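Local atomic coordinates of SsfS6 (Streptomyces sp. SF2575, PDB entry 4FZR), a protein that has the two-domain GT-B fold and belongs to the erythromycin biosynthesis protein CIII-like family, assembling as a pair of identical subunits. Residues F28-V33 with V208-R213; W37-A42 with D390-I395; I148-R153 with L185-C190; T202-Y207 with A383-P388; A296-C301 with L314-E319. All blocks are in the same frame, centred on the assembly; numbering follows the deposited sequence.

Interaction 1: F28-V33 with V208-R213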
# COMPACT_ATOMS: atom_id res chain seq x y z
N PHE A 28 13.71 7.18 5.10
CA PHE A 28 13.88 6.14 6.10
C PHE A 28 12.57 5.40 6.39
O PHE A 28 12.56 4.38 7.07
CB PHE A 28 14.43 6.75 7.40
CG PHE A 28 15.78 7.40 7.24
CD1 PHE A 28 16.68 6.96 6.28
CD2 PHE A 28 16.13 8.47 8.04
CE1 PHE A 28 17.92 7.57 6.14
CE2 PHE A 28 17.36 9.09 7.90
CZ PHE A 28 18.26 8.64 6.95
N VAL A 29 11.47 5.92 5.85
CA VAL A 29 10.16 5.31 6.07
C VAL A 29 9.71 4.51 4.86
O VAL A 29 9.33 3.34 4.98
CB VAL A 29 9.11 6.38 6.40
CG1 VAL A 29 7.73 5.76 6.50
CG2 VAL A 29 9.47 7.09 7.70
N MSE A 30 9.79 5.13 3.69
CA MSE A 30 9.27 4.53 2.46
C MSE A 30 9.87 3.16 2.12
O MSE A 30 9.16 2.30 1.60
CB MSE A 30 9.50 5.49 1.28
CG MSE A 30 8.59 6.71 1.30
SE MSE A 30 8.87 7.90 -0.23
CE MSE A 30 10.80 8.16 -0.07
N PRO A 31 11.16 2.96 2.41
CA PRO A 31 11.75 1.66 2.04
C PRO A 31 11.22 0.49 2.87
O PRO A 31 11.45 -0.66 2.49
CB PRO A 31 13.25 1.87 2.31
CG PRO A 31 13.44 3.35 2.34
CD PRO A 31 12.18 3.90 2.90
N LEU A 32 10.52 0.77 3.97
CA LEU A 32 9.93 -0.29 4.79
C LEU A 32 8.52 -0.64 4.33
O LEU A 32 7.92 -1.60 4.81
CB LEU A 32 9.89 0.13 6.26
CG LEU A 32 11.24 0.23 6.97
CD1 LEU A 32 11.06 0.84 8.35
CD2 LEU A 32 11.93 -1.13 7.07
N VAL A 33 7.99 0.14 3.39
CA VAL A 33 6.61 -0.02 2.95
C VAL A 33 6.35 -1.37 2.28
O VAL A 33 5.35 -2.02 2.57
CB VAL A 33 6.19 1.13 2.02
CG1 VAL A 33 4.91 0.79 1.27
CG2 VAL A 33 6.02 2.43 2.81
N VAL A 208 12.36 -3.97 -3.58
CA VAL A 208 11.20 -3.53 -4.33
C VAL A 208 11.03 -2.03 -4.09
O VAL A 208 10.85 -1.59 -2.95
CB VAL A 208 9.93 -4.29 -3.92
CG1 VAL A 208 8.69 -3.70 -4.59
CG2 VAL A 208 10.07 -5.78 -4.26
N PRO A 209 11.12 -1.22 -5.16
CA PRO A 209 11.07 0.23 -4.99
C PRO A 209 9.72 0.76 -4.51
O PRO A 209 8.68 0.35 -5.02
CB PRO A 209 11.36 0.77 -6.40
CG PRO A 209 11.98 -0.37 -7.14
CD PRO A 209 11.38 -1.61 -6.56
N TYR A 210 9.74 1.64 -3.51
CA TYR A 210 8.58 2.46 -3.21
C TYR A 210 9.00 3.91 -3.02
O TYR A 210 9.64 4.26 -2.02
CB TYR A 210 7.83 1.97 -1.98
CG TYR A 210 6.63 2.83 -1.68
CD1 TYR A 210 5.49 2.77 -2.49
CD2 TYR A 210 6.62 3.72 -0.62
CE1 TYR A 210 4.40 3.57 -2.24
CE2 TYR A 210 5.53 4.52 -0.36
CZ TYR A 210 4.42 4.44 -1.17
OH TYR A 210 3.32 5.23 -0.92
N ASN A 211 8.62 4.76 -3.97
CA ASN A 211 8.96 6.17 -3.92
C ASN A 211 7.71 7.04 -4.03
O ASN A 211 7.80 8.26 -4.09
CB ASN A 211 9.92 6.54 -5.06
CG ASN A 211 10.94 5.45 -5.35
OD1 ASN A 211 10.77 4.66 -6.27
ND2 ASN A 211 12.02 5.42 -4.57
N GLY A 212 6.55 6.39 -4.06
CA GLY A 212 5.32 7.04 -4.48
C GLY A 212 4.65 7.91 -3.43
O GLY A 212 4.87 7.74 -2.24
N ARG A 213 3.84 8.86 -3.90
CA ARG A 213 2.82 9.51 -3.08
C ARG A 213 1.52 9.50 -3.90
O ARG A 213 0.74 8.55 -3.82
CB ARG A 213 3.19 10.94 -2.69
CG ARG A 213 2.04 11.68 -1.98
CD ARG A 213 2.49 12.98 -1.35
NE ARG A 213 2.69 14.04 -2.35
CZ ARG A 213 1.89 15.10 -2.50
NH1 ARG A 213 0.83 15.28 -1.72
NH2 ARG A 213 2.16 16.00 -3.43

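Interaction 2: W37-A42 with D390-I395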
# COMPACT_ATOMS: atom_id res chain seq x y z
N TRP A 37 3.71 -4.22 3.65
CA TRP A 37 2.56 -4.69 2.89
C TRP A 37 2.65 -6.19 2.59
O TRP A 37 1.63 -6.85 2.41
CB TRP A 37 2.42 -3.90 1.58
CG TRP A 37 1.33 -2.87 1.65
CD1 TRP A 37 1.49 -1.51 1.63
CD2 TRP A 37 -0.08 -3.11 1.76
NE1 TRP A 37 0.26 -0.89 1.71
CE2 TRP A 37 -0.71 -1.85 1.80
CE3 TRP A 37 -0.86 -4.27 1.83
CZ2 TRP A 37 -2.10 -1.72 1.90
CZ3 TRP A 37 -2.24 -4.14 1.93
CH2 TRP A 37 -2.84 -2.87 1.97
N ALA A 38 3.87 -6.72 2.54
CA ALA A 38 4.08 -8.14 2.33
C ALA A 38 3.56 -8.90 3.54
O ALA A 38 2.95 -9.97 3.41
CB ALA A 38 5.56 -8.44 2.11
N LEU A 39 3.79 -8.35 4.73
CA LEU A 39 3.27 -8.92 5.96
C LEU A 39 1.75 -8.87 5.97
O LEU A 39 1.08 -9.86 6.26
CB LEU A 39 3.82 -8.16 7.17
CG LEU A 39 5.33 -8.28 7.40
CD1 LEU A 39 5.80 -7.32 8.50
CD2 LEU A 39 5.70 -9.72 7.75
N ARG A 40 1.20 -7.71 5.64
CA ARG A 40 -0.24 -7.52 5.64
C ARG A 40 -0.89 -8.43 4.61
O ARG A 40 -1.98 -8.96 4.83
CB ARG A 40 -0.56 -6.06 5.34
CG ARG A 40 -1.92 -5.60 5.84
CD ARG A 40 -2.01 -4.09 5.82
NE ARG A 40 -3.35 -3.61 6.15
CZ ARG A 40 -3.79 -2.38 5.90
NH1 ARG A 40 -2.99 -1.49 5.31
NH2 ARG A 40 -5.02 -2.03 6.23
N ALA A 41 -0.22 -8.63 3.47
CA ALA A 41 -0.74 -9.51 2.43
C ALA A 41 -0.77 -10.95 2.91
O ALA A 41 -1.57 -11.76 2.43
CB ALA A 41 0.10 -9.39 1.18
N ALA A 42 0.11 -11.28 3.85
CA ALA A 42 0.17 -12.62 4.42
C ALA A 42 -0.72 -12.75 5.65
O ALA A 42 -0.53 -13.64 6.47
CB ALA A 42 1.61 -12.98 4.76
N ASP A 390 8.87 -13.67 -0.01
CA ASP A 390 9.70 -14.81 0.39
C ASP A 390 10.17 -14.62 1.83
O ASP A 390 10.12 -15.55 2.64
CB ASP A 390 10.93 -14.98 -0.53
CG ASP A 390 10.56 -15.31 -1.97
OD1 ASP A 390 9.51 -15.94 -2.21
OD2 ASP A 390 11.35 -14.96 -2.88
N ILE A 391 10.64 -13.42 2.15
CA ILE A 391 11.16 -13.10 3.48
C ILE A 391 10.11 -13.24 4.58
O ILE A 391 10.43 -13.61 5.71
CB ILE A 391 11.75 -11.68 3.53
CG1 ILE A 391 13.05 -11.61 2.72
CG2 ILE A 391 11.98 -11.24 4.98
CD1 ILE A 391 14.10 -12.61 3.13
N VAL A 392 8.86 -12.95 4.24
CA VAL A 392 7.78 -13.09 5.21
C VAL A 392 7.64 -14.55 5.64
O VAL A 392 7.43 -14.85 6.81
CB VAL A 392 6.43 -12.56 4.67
CG1 VAL A 392 5.30 -12.93 5.61
CG2 VAL A 392 6.49 -11.05 4.46
N ARG A 393 7.78 -15.46 4.68
CA ARG A 393 7.71 -16.89 4.98
C ARG A 393 8.84 -17.28 5.93
O ARG A 393 8.64 -18.05 6.87
CB ARG A 393 7.78 -17.71 3.70
CG ARG A 393 6.55 -17.57 2.84
CD ARG A 393 6.66 -18.33 1.54
NE ARG A 393 6.21 -17.51 0.41
CZ ARG A 393 6.97 -17.16 -0.62
NH1 ARG A 393 8.25 -17.54 -0.71
NH2 ARG A 393 6.46 -16.42 -1.59
N LEU A 394 10.02 -16.72 5.70
CA LEU A 394 11.14 -16.92 6.61
C LEU A 394 10.77 -16.44 8.01
O LEU A 394 10.91 -17.18 8.98
CB LEU A 394 12.38 -16.17 6.11
CG LEU A 394 13.37 -16.95 5.24
CD1 LEU A 394 12.67 -17.60 4.05
CD2 LEU A 394 14.48 -16.03 4.76
N ILE A 395 10.28 -15.21 8.09
CA ILE A 395 9.95 -14.59 9.37
C ILE A 395 8.98 -15.45 10.18
O ILE A 395 9.15 -15.62 11.38
CB ILE A 395 9.32 -13.20 9.17
CG1 ILE A 395 10.38 -12.19 8.72
CG2 ILE A 395 8.64 -12.72 10.45
CD1 ILE A 395 9.82 -10.85 8.32

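Interaction 3: I148-R153 with L185-C190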
# COMPACT_ATOMS: atom_id res chain seq x y z
N ILE A 148 13.08 -7.58 13.84
CA ILE A 148 13.67 -7.81 12.53
C ILE A 148 14.34 -6.53 12.05
O ILE A 148 13.81 -5.43 12.22
CB ILE A 148 12.62 -8.27 11.52
CG1 ILE A 148 12.16 -9.69 11.87
CG2 ILE A 148 13.18 -8.25 10.11
CD1 ILE A 148 10.69 -9.90 11.69
N GLU A 149 15.51 -6.69 11.46
CA GLU A 149 16.32 -5.57 11.01
C GLU A 149 16.39 -5.56 9.49
O GLU A 149 16.85 -6.53 8.89
CB GLU A 149 17.73 -5.69 11.60
CG GLU A 149 18.70 -4.58 11.21
CD GLU A 149 20.11 -4.85 11.70
OE1 GLU A 149 20.69 -5.90 11.32
OE2 GLU A 149 20.66 -4.03 12.46
N GLN A 150 15.93 -4.48 8.87
CA GLN A 150 16.09 -4.32 7.43
C GLN A 150 17.06 -3.19 7.10
O GLN A 150 16.94 -2.08 7.62
CB GLN A 150 14.75 -4.06 6.74
CG GLN A 150 14.88 -4.06 5.21
CD GLN A 150 13.64 -3.55 4.49
OE1 GLN A 150 12.51 -3.92 4.82
NE2 GLN A 150 13.86 -2.69 3.50
N SER A 151 18.03 -3.50 6.24
CA SER A 151 18.90 -2.48 5.68
C SER A 151 18.20 -1.78 4.53
O SER A 151 17.59 -2.43 3.68
CB SER A 151 20.21 -3.10 5.18
OG SER A 151 20.89 -2.21 4.32
N ILE A 152 18.27 -0.45 4.51
CA ILE A 152 17.65 0.33 3.45
C ILE A 152 18.74 1.03 2.63
O ILE A 152 18.48 2.01 1.94
CB ILE A 152 16.66 1.36 4.03
CG1 ILE A 152 17.37 2.28 5.03
CG2 ILE A 152 15.49 0.65 4.72
CD1 ILE A 152 16.59 3.51 5.38
N ARG A 153 19.96 0.50 2.72
CA ARG A 153 21.13 1.11 2.10
C ARG A 153 21.97 0.05 1.39
O ARG A 153 21.96 -1.12 1.77
CB ARG A 153 21.99 1.78 3.18
CG ARG A 153 21.24 2.84 3.97
CD ARG A 153 22.03 3.33 5.18
NE ARG A 153 21.27 4.34 5.92
CZ ARG A 153 20.30 4.06 6.79
NH1 ARG A 153 19.97 2.80 7.03
NH2 ARG A 153 19.66 5.04 7.42
N LEU A 185 15.83 -11.76 12.27
CA LEU A 185 16.42 -11.71 10.94
C LEU A 185 17.16 -10.40 10.78
O LEU A 185 16.75 -9.38 11.32
CB LEU A 185 15.33 -11.78 9.87
CG LEU A 185 14.90 -13.14 9.32
CD1 LEU A 185 14.01 -12.92 8.10
CD2 LEU A 185 16.10 -13.99 8.96
N SER A 186 18.25 -10.43 10.02
CA SER A 186 18.93 -9.21 9.64
C SER A 186 19.03 -9.18 8.12
O SER A 186 19.77 -9.95 7.52
CB SER A 186 20.32 -9.12 10.27
OG SER A 186 20.99 -7.95 9.83
N ILE A 187 18.28 -8.27 7.51
CA ILE A 187 18.05 -8.31 6.08
C ILE A 187 18.94 -7.33 5.33
O ILE A 187 19.19 -6.21 5.79
CB ILE A 187 16.57 -8.06 5.76
CG1 ILE A 187 15.72 -9.08 6.53
CG2 ILE A 187 16.33 -8.14 4.26
CD1 ILE A 187 14.24 -8.83 6.48
N ASP A 188 19.43 -7.77 4.18
CA ASP A 188 20.38 -7.01 3.38
C ASP A 188 19.92 -6.96 1.93
O ASP A 188 19.40 -7.95 1.41
CB ASP A 188 21.76 -7.65 3.48
CG ASP A 188 22.85 -6.76 2.92
OD1 ASP A 188 23.10 -6.83 1.70
OD2 ASP A 188 23.46 -6.01 3.71
N VAL A 189 20.12 -5.82 1.28
CA VAL A 189 19.59 -5.61 -0.07
C VAL A 189 20.69 -5.37 -1.11
O VAL A 189 20.41 -5.19 -2.30
CB VAL A 189 18.58 -4.44 -0.10
CG1 VAL A 189 17.30 -4.82 0.64
CG2 VAL A 189 19.20 -3.18 0.49
N CYS A 190 21.95 -5.38 -0.68
CA CYS A 190 23.06 -5.15 -1.60
C CYS A 190 23.25 -6.37 -2.50
O CYS A 190 23.24 -7.51 -2.02
CB CYS A 190 24.35 -4.87 -0.82
SG CYS A 190 25.77 -4.47 -1.86
O HOH W 1 23.47 -2.88 4.62

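Interaction 4: T202-Y207 with A383-P388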
# COMPACT_ATOMS: atom_id res chain seq x y z
N THR A 202 23.41 -12.39 7.79
CA THR A 202 22.31 -11.67 7.16
C THR A 202 21.58 -12.52 6.12
O THR A 202 22.03 -13.61 5.76
CB THR A 202 22.81 -10.39 6.48
OG1 THR A 202 23.68 -10.73 5.40
CG2 THR A 202 23.54 -9.51 7.47
N THR A 203 20.46 -12.01 5.65
CA THR A 203 19.65 -12.68 4.65
C THR A 203 19.40 -11.71 3.51
O THR A 203 18.90 -10.61 3.73
CB THR A 203 18.30 -13.14 5.23
OG1 THR A 203 18.51 -13.84 6.47
CG2 THR A 203 17.57 -14.05 4.26
N LYS A 204 19.75 -12.11 2.29
CA LYS A 204 19.54 -11.26 1.13
C LYS A 204 18.05 -11.08 0.86
O LYS A 204 17.25 -11.99 1.11
CB LYS A 204 20.21 -11.86 -0.11
CG LYS A 204 21.72 -11.77 -0.12
CD LYS A 204 22.19 -10.33 0.03
CE LYS A 204 23.69 -10.22 -0.08
NZ LYS A 204 24.16 -8.83 0.16
N MSE A 205 17.68 -9.91 0.34
CA MSE A 205 16.32 -9.66 -0.09
C MSE A 205 16.31 -8.72 -1.29
O MSE A 205 17.08 -7.76 -1.35
CB MSE A 205 15.48 -9.03 1.03
CG MSE A 205 13.99 -8.93 0.69
SE MSE A 205 12.99 -7.57 1.67
CE MSE A 205 12.75 -8.44 3.36
N ARG A 206 15.44 -9.00 -2.25
CA ARG A 206 15.29 -8.16 -3.43
C ARG A 206 14.64 -6.83 -3.06
O ARG A 206 13.63 -6.81 -2.36
CB ARG A 206 14.44 -8.88 -4.48
CG ARG A 206 14.22 -8.10 -5.76
CD ARG A 206 13.27 -8.85 -6.68
NE ARG A 206 12.86 -8.05 -7.83
CZ ARG A 206 12.04 -8.47 -8.78
NH1 ARG A 206 11.53 -9.69 -8.73
NH2 ARG A 206 11.71 -7.67 -9.79
N TYR A 207 15.23 -5.73 -3.51
CA TYR A 207 14.71 -4.40 -3.21
C TYR A 207 13.56 -4.06 -4.14
O TYR A 207 13.76 -3.89 -5.34
CB TYR A 207 15.81 -3.36 -3.36
CG TYR A 207 15.36 -1.95 -3.07
CD1 TYR A 207 15.31 -1.48 -1.76
CD2 TYR A 207 14.99 -1.09 -4.09
CE1 TYR A 207 14.91 -0.19 -1.48
CE2 TYR A 207 14.59 0.21 -3.82
CZ TYR A 207 14.55 0.65 -2.51
OH TYR A 207 14.15 1.94 -2.24
N ALA A 383 17.27 -9.28 -9.15
CA ALA A 383 16.03 -9.94 -9.51
C ALA A 383 16.01 -11.42 -9.10
O ALA A 383 14.94 -12.03 -9.03
CB ALA A 383 15.76 -9.79 -11.00
N THR A 384 17.18 -12.00 -8.83
CA THR A 384 17.25 -13.40 -8.42
C THR A 384 17.11 -13.55 -6.91
O THR A 384 16.93 -14.66 -6.41
CB THR A 384 18.58 -14.07 -8.86
OG1 THR A 384 19.68 -13.48 -8.16
CG2 THR A 384 18.78 -13.93 -10.36
N LEU A 385 17.17 -12.44 -6.19
CA LEU A 385 17.15 -12.48 -4.73
C LEU A 385 15.73 -12.74 -4.23
O LEU A 385 14.75 -12.48 -4.94
CB LEU A 385 17.71 -11.18 -4.15
CG LEU A 385 19.18 -10.90 -4.48
CD1 LEU A 385 19.62 -9.57 -3.87
CD2 LEU A 385 20.07 -12.04 -4.00
N PRO A 386 15.61 -13.28 -3.01
CA PRO A 386 14.30 -13.55 -2.41
C PRO A 386 13.46 -12.27 -2.31
O PRO A 386 13.97 -11.25 -1.85
CB PRO A 386 14.65 -14.05 -1.00
CG PRO A 386 16.06 -14.54 -1.10
CD PRO A 386 16.72 -13.66 -2.12
N THR A 387 12.21 -12.33 -2.75
CA THR A 387 11.31 -11.18 -2.67
C THR A 387 10.88 -10.94 -1.22
O THR A 387 11.05 -11.82 -0.37
CB THR A 387 10.05 -11.40 -3.51
OG1 THR A 387 9.23 -12.40 -2.89
CG2 THR A 387 10.41 -11.83 -4.92
N PRO A 388 10.34 -9.75 -0.94
CA PRO A 388 9.73 -9.48 0.37
C PRO A 388 8.70 -10.53 0.79
O PRO A 388 8.60 -10.85 1.97
CB PRO A 388 9.08 -8.11 0.17
CG PRO A 388 9.99 -7.44 -0.81
CD PRO A 388 10.43 -8.53 -1.76

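Interaction 5: A296-C301 with L314-E319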
# COMPACT_ATOMS: atom_id res chain seq x y z
N ALA A 296 8.00 4.35 -11.54
CA ALA A 296 7.18 4.08 -12.72
C ALA A 296 7.69 4.82 -13.94
O ALA A 296 7.43 4.43 -15.08
CB ALA A 296 5.73 4.44 -12.45
N ILE A 297 8.42 5.91 -13.70
CA ILE A 297 9.00 6.72 -14.76
C ILE A 297 10.36 6.15 -15.18
O ILE A 297 10.86 6.44 -16.26
CB ILE A 297 9.20 8.18 -14.29
CG1 ILE A 297 9.76 9.05 -15.41
CG2 ILE A 297 10.13 8.23 -13.09
CD1 ILE A 297 10.21 10.41 -14.95
N MSE A 298 10.93 5.33 -14.30
CA MSE A 298 12.29 4.83 -14.49
C MSE A 298 12.50 4.13 -15.83
O MSE A 298 13.49 4.39 -16.52
CB MSE A 298 12.66 3.89 -13.34
CG MSE A 298 14.15 3.70 -13.15
SE MSE A 298 15.06 5.39 -12.77
CE MSE A 298 14.26 5.81 -11.04
N PRO A 299 11.58 3.22 -16.21
CA PRO A 299 11.76 2.50 -17.48
C PRO A 299 11.89 3.43 -18.68
O PRO A 299 12.45 3.03 -19.71
CB PRO A 299 10.47 1.67 -17.59
CG PRO A 299 9.99 1.53 -16.19
CD PRO A 299 10.37 2.80 -15.50
N ALA A 300 11.37 4.65 -18.56
CA ALA A 300 11.28 5.56 -19.69
C ALA A 300 12.53 6.42 -19.91
O ALA A 300 12.46 7.43 -20.61
CB ALA A 300 10.06 6.45 -19.54
N CYS A 301 13.66 6.03 -19.34
CA CYS A 301 14.88 6.83 -19.50
C CYS A 301 16.17 6.02 -19.43
O CYS A 301 16.17 4.85 -19.04
CB CYS A 301 14.91 7.97 -18.48
SG CYS A 301 14.73 7.45 -16.77
N LEU A 314 19.07 2.60 -5.11
CA LEU A 314 18.57 1.24 -5.21
C LEU A 314 17.47 1.11 -6.26
O LEU A 314 17.35 0.08 -6.91
CB LEU A 314 18.08 0.75 -3.84
CG LEU A 314 19.23 0.44 -2.87
CD1 LEU A 314 18.76 0.53 -1.44
CD2 LEU A 314 19.79 -0.95 -3.16
N THR A 315 16.69 2.17 -6.44
CA THR A 315 15.64 2.17 -7.45
C THR A 315 16.25 2.06 -8.84
O THR A 315 15.84 1.23 -9.65
CB THR A 315 14.76 3.44 -7.38
OG1 THR A 315 14.17 3.55 -6.08
CG2 THR A 315 13.64 3.38 -8.41
N CYS A 316 17.25 2.90 -9.11
CA CYS A 316 17.96 2.89 -10.39
C CYS A 316 18.65 1.55 -10.65
O CYS A 316 18.57 1.00 -11.75
CB CYS A 316 19.01 4.00 -10.42
SG CYS A 316 18.31 5.66 -10.45
N LEU A 317 19.33 1.03 -9.63
CA LEU A 317 19.97 -0.28 -9.73
C LEU A 317 18.96 -1.36 -10.12
O LEU A 317 19.20 -2.13 -11.05
CB LEU A 317 20.65 -0.65 -8.41
CG LEU A 317 22.08 -0.14 -8.17
CD1 LEU A 317 22.64 -0.73 -6.88
CD2 LEU A 317 22.98 -0.48 -9.34
N SER A 318 17.83 -1.41 -9.42
CA SER A 318 16.85 -2.47 -9.64
C SER A 318 16.18 -2.36 -11.00
O SER A 318 15.65 -3.34 -11.53
CB SER A 318 15.81 -2.49 -8.52
OG SER A 318 14.67 -1.70 -8.82
N GLU A 319 16.21 -1.16 -11.57
CA GLU A 319 15.64 -0.93 -12.90
C GLU A 319 16.72 -0.92 -13.99
O GLU A 319 16.41 -0.70 -15.17
CB GLU A 319 14.83 0.37 -12.92
CG GLU A 319 13.41 0.20 -12.40
CD GLU A 319 12.57 -0.70 -13.28
OE1 GLU A 319 12.96 -0.91 -14.45
OE2 GLU A 319 11.53 -1.20 -12.81

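Interaction 1: F28-V33 with V208-R213
V33 and M30 both turn toward Y210, joining the region between helix 26-29 and helix 33-41 to the linker by which this GT-B protein passes from its N-terminal sheet to its C-terminal one. The ring contact is a CH-pi interaction: V33 CG1 lies 4.0 Å from the centroid of the Y210 ring and 14° off the ring normal. Over the opposite face sits G212 N, 3.9 Å above the plane of the Y210 ring, where the linker, two residues on, passes over its own tyrosine. A valine suits the first face because its two methyls divide the ring between them: CG1, anti to its backbone N (chi1 165°), covers the face, while V33 CG2 stands past the ring's outline on the CD2-CE2 side, 3.7 Å from Y210 CD2.

The other apolar contact is made by M30, selenomethionine in this model. It crosses the tyrosine at about a right angle, with M30 CB 3.9 Å from Y210 CD2. Beyond that, SE, anti to CA (chi2 -179°), runs on to the backbone of N211.

Among the polar atoms, the backbone O of M30 approaches the edge of the Y210 ring near its plane and also accepts the backbone bond from V33 N. Around the contact, N211 ND2 bonds to T315 OG1 of helix 310-318, tying the linker to the C-terminal domain, and G62 of the second subunit packs on Y210. Near the end of the selenomethionine, one atom short of its methyl, M30 SE stands 4.0 Å from N211 O.

Interaction 2: W37-A42 with D390-I395
A38 is the first residue of 37-42 to touch V392, its CB resting 3.6 Å from V392 CG2. Nothing bulkier than a methyl is placed here, and the short segments 37-41 and 390-395 come within 9.4 Å axis to axis, crossing at -68°. The preceding W37 stacks on W37 of the second subunit. L39 follows. Its CG is anti to the carbonyl carbon (chi1 -66°), and the end of the side chain comes nearer the other helix than its base does: L39 CD2 lies 3.6 Å from V392 CG2 and also touches CG1, then reaches I395 CD1 at a looser 4.3 Å. A42, just past the helix end, closes the row with its CB 3.8 Å from V392 CG1. The beta-branched V392 thus divides its work, CG2 serving A38, CG1 serving A42, and both meeting the leucine.

This is the GT-B arrangement in which the C-terminal helix returns to pack on the N-terminal domain; I391 and I395 of the same helix lie against L185 in its sheet. Since every touching group is a hydrocarbon branch, the two helices are held by burial and fit of shape, without directional bonds.

Interaction 3: I148-R153 with L185-C190
E149 and S186 reach the same face of the sheet side by side, and their ends meet: S186 OG donates to E149 OE1 at 2.6 Å, nearly along the C-O axis of the carboxylate. E149 CG and S186 OG are both anti to their backbone N (chi1 180° and 177°), so the two side chains leave the sheet alike. The extended glutamate also offers OE2 to K161 in a salt bridge. On the other face I148 and I187 cross obliquely, I148 CG2 lying 3.8 Å from I187 CD1, beneath I391 and I395 of helix 388-395. The strands are parallel neighbours in a beta-alpha-beta crossover of the N-terminal Rossmann-like domain, and K161 belongs to a helix of that crossover. Their ladder includes I187 N to E149 O at 2.6 Å and S151 N to I187 O at 3.0 Å. Past the strand ends, S151 OG accepts from R153 N, an ST turn, and a water joins this hydroxyl (2.7 Å from S151 OG) to D188 OD2. The other oxygen of D188 forms an Asx turn with C190 N and a salt bridge with K204. V189 CG2 packs 3.7 Å from R153 O.

Interaction 4: T202-Y207 with A383-P388
R206 N and P386 O make the one backbone hydrogen bond between the segments, 2.7 Å long and nearly straight at 174°, although the donor is tilted 31° from the carbonyl plane. M205 CA lies 3.3 Å from the same P386 O in a CA-H...O contact, so one carbonyl holds two successive residues of the chain leaving edge strand 203-204. A proline lacks an N-H, but its carbonyl remains a full acceptor.

L385 points in with CD2 3.9 Å from K204 CB; the lysine's NZ leads away to salt bridges with D188 and E195. P386 lays its ring against the backbone, with CG 3.6 Å from K204 O. M205, selenomethionine in the model, has CG anti to the backbone N (chi1 -172°), which sets M205 CG 3.4 Å from P386 O; it crosses P388 at about a right angle, SE 3.9 Å from P388 CG. R206, extended from CG to NE, has CB 3.6 Å from L385 O; A383 CA lies over one face of its guanidinium in one of two conformers.

T387 N-caps helix 388-395, and D390 OD2 accepts from T387 N, consistent with a capping box. The C-terminal part of the GT-B chain is thus fastened to the margin of the N-terminal sheet: one short bond sets the register, and prolines, L385 and the aliphatic length of R206 supply most of the area.

Interaction 5: A296-C301 with L314-E319
M298 and E319 bring the segments closest, their CA atoms 6.9 Å apart, where a 3-10 turn following helix 294-297 faces the end of helix 310-318. In the C-terminal Rossmann-like domain of the GT-B fold these two helices are successive, with strand 303-306 between them in the chain.

The contact rests on M298, selenomethionine here, whose long flexible chain can touch three residues in turn. Its CG is anti to the backbone N (chi1 -159°) and meets the base of the glutamate, M298 CG lying 3.4 Å from E319 CB. The chain then bends at chi2 (60°), which places SE 4.0 Å from C316 SG, a soft contact between two polarisable atoms. A second bend sends the terminal methyl on to the threonine, with M298 CE 3.6 Å from T315 CG2.

T315 suits its place because its two branches differ. The methyl serves this apolar contact, while OG1 bonds to G311 O of its own helix and to N211 ND2 of the interdomain linker. E319 likewise lends only its aliphatic part to M298; farther out, its OE1 stands 4.2 Å from P299 CG. P209 of the linker packs on S318 of the same helix. The helix is already ending here: E319 N makes weak bonds to T315 O and C316 O, and S318 OG donates to T315 O at 3.3 Å.

Interactions 2, 3 and 4 cluster on one side of the chain's centre, with centres 9 to 14 Å apart. Interaction 3 lies in the N-terminal sheet, interaction 4 at its edge strand 203-204, and interaction 2 on helix 388-395, whose I391 touches both I187 and M205. Interaction 5, wholly in the C-terminal domain, lies about 24 Å from interaction 2 between centres. Interaction 1 sits between, reaching interaction 3 through P31 and F28 and interaction 5 through N211 and T315. Interaction 2 brings the last helix back to helix 33-41, and the loop it closes encloses interactions 3, 4 and 5. Interactions 1, 2 and 4 also touch the second subunit, linking domain junction and dimer.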